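Local coordinates for sensor histidine kinase DcuS (Escherichia coli, PDB 3BY8), which senses C4-dicarboxylates such as fumarate and malate through its periplasmic domain and activates the response regulator DcuR by phosphorylation, at residues A[82-85]-A[86-89]. Residues are numbered along the deposited sequence; the frame is centred on the assembly and turned at random.
Sequences KGDD and ILKA. With LMR ((2S)-2-hydroxybutanedioic acid), chain B.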
loop_
_atom_site.group_PDB
_atom_site.type_symbol
_atom_site.label_atom_id
_atom_site.label_comp_id
_atom_site.label_asym_id
_atom_site.label_seq_id
_atom_site.Cartn_x
_atom_site.Cartn_y
_atom_site.Cartn_z
ATOM N N LYS A 82 -4.210 -0.055 10.074
ATOM C CA LYS A 82 -4.812 -1.159 10.804
ATOM C C LYS A 82 -4.406 -2.476 10.149
ATOM O O LYS A 82 -4.723 -2.717 8.992
ATOM C CB LYS A 82 -6.343 -1.048 10.831
ATOM C CG LYS A 82 -6.970 -2.234 11.558
ATOM C CD LYS A 82 -8.486 -2.236 11.497
ATOM C CE LYS A 82 -9.092 -1.332 12.539
ATOM N NZ LYS A 82 -10.581 -1.493 12.545
ATOM N N GLY A 83 -3.695 -3.315 10.896
ATOM C CA GLY A 83 -3.250 -4.599 10.393
ATOM C C GLY A 83 -1.822 -4.873 10.813
ATOM O O GLY A 83 -0.923 -4.052 10.530
ATOM N N ASP A 84 -1.585 -6.013 11.467
ATOM C CA ASP A 84 -0.231 -6.332 11.899
ATOM C C ASP A 84 0.685 -6.740 10.752
ATOM O O ASP A 84 1.915 -6.861 10.915
ATOM C CB ASP A 84 -0.260 -7.430 12.965
ATOM C CG ASP A 84 -0.796 -6.917 14.290
ATOM O OD1 ASP A 84 -0.761 -5.680 14.514
ATOM O OD2 ASP A 84 -1.242 -7.766 15.094
ATOM N N ASP A 85 0.098 -6.914 9.567
ATOM C CA ASP A 85 0.909 -7.300 8.433
ATOM C C ASP A 85 1.842 -6.217 7.914
ATOM O O ASP A 85 2.761 -6.522 7.165
ATOM C CB ASP A 85 0.066 -7.947 7.305
ATOM C CG ASP A 85 -1.271 -7.240 7.010
ATOM O OD1 ASP A 85 -1.848 -6.503 7.836
ATOM O OD2 ASP A 85 -1.781 -7.497 5.898
ATOM N N ILE A 86 1.655 -4.982 8.372
ATOM C CA ILE A 86 2.575 -3.917 7.992
ATOM C C ILE A 86 3.874 -3.976 8.813
ATOM O O ILE A 86 4.900 -3.419 8.418
ATOM C CB ILE A 86 1.936 -2.517 8.205
ATOM C CG1 ILE A 86 2.791 -1.443 7.522
ATOM C CG2 ILE A 86 1.782 -2.212 9.716
ATOM C CD1 ILE A 86 2.087 -0.103 7.360
ATOM N N LEU A 87 3.839 -4.666 9.955
ATOM C CA LEU A 87 5.016 -4.646 10.821
ATOM C C LEU A 87 6.318 -5.120 10.184
ATOM O O LEU A 87 7.352 -4.469 10.359
ATOM C CB LEU A 87 4.723 -5.394 12.131
ATOM C CG LEU A 87 3.598 -4.755 12.939
ATOM C CD1 LEU A 87 3.145 -5.735 14.035
ATOM C CD2 LEU A 87 4.050 -3.426 13.517
ATOM N N LYS A 88 6.298 -6.223 9.437
ATOM C CA LYS A 88 7.534 -6.659 8.791
ATOM C C LYS A 88 8.084 -5.553 7.865
ATOM O O LYS A 88 9.291 -5.329 7.790
ATOM C CB LYS A 88 7.287 -7.935 7.971
ATOM C CG LYS A 88 7.277 -9.219 8.787
ATOM C CD LYS A 88 7.071 -10.453 7.901
ATOM C CE LYS A 88 8.173 -10.593 6.866
ATOM N NZ LYS A 88 8.038 -11.837 6.035
ATOM N N ALA A 89 7.185 -4.864 7.163
ATOM C CA ALA A 89 7.592 -3.827 6.235
ATOM C C ALA A 89 8.192 -2.617 6.919
ATOM O O ALA A 89 9.021 -1.925 6.304
ATOM C CB ALA A 89 6.410 -3.433 5.341
HETATM C C1 LMR B . -5.419 0.242 6.400
HETATM O O1A LMR B . -5.391 1.242 5.731
HETATM O O1B LMR B . -5.596 0.319 7.634
HETATM C C2 LMR B . -5.619 -1.055 5.678
HETATM O O2 LMR B . -5.876 -2.175 6.631
HETATM C C3 LMR B . -6.623 -0.953 4.513
HETATM C C4 LMR B . -8.059 -1.082 5.061
HETATM O O4A LMR B . -8.539 -0.147 5.699
HETATM O O4B LMR B . -8.693 -2.166 4.908
HETATM O O HOH W 1 4.218 -8.195 9.924
#
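Asp84 and Leu87 lie side by side and point the same way, the leucine reaching back along the turn until its CD1 stands 3.9 Å from Asp84 OD1. With CG anti to the carbonyl carbon (chi1 -62°), the leucine branch turns back over Asp84, CG lying 3.4 Å from Asp84 O. That oxygen accepts from Leu87 N at 3.1 Å, with the donor above the carbonyl plane. A water donates to the same oxygen and accepts from Lys88 N, so it bridges one residue farther along the chain, where the direct bond of a regular alpha-helix is absent. One residue earlier, the bond from Ile86 N to Gly83 O is nearly straight (174°) but, at 3.5 Å, weak. Ile86 CG2 comes within 3.4 Å of the same Gly83 oxygen, bringing a methyl group against the start of the turn. The two i to i+3 bonds, the first of them weak, mark overlapping tight turns, 83-86 and 84-87. Gly83 has a positive phi of 138°, a backbone setting at which a CB would press on the preceding carbonyl.

Just before these turns, the backbone of Lys82 grips the bound malate twice: its N donates to LMR O1B (2.8 Å), and its O accepts from LMR O2 (2.7 Å). Asp85 is buried, and its carboxylate takes a salt bridge from Arg108 NE through OD2 and a hydrogen bond from Asn99 ND2 through OD1. Since Arg108 also binds malate, Asp85 is a second-shell residue that probably positions it. The segment thus runs from the ligand pocket of the periplasmic Cache domain across its antiparallel sheet, within the connection between strands 58-63 and 95-99, with Ile86 and Ala89 packed on Phe110 of strand 106-114 and Val123 of strand 120-129.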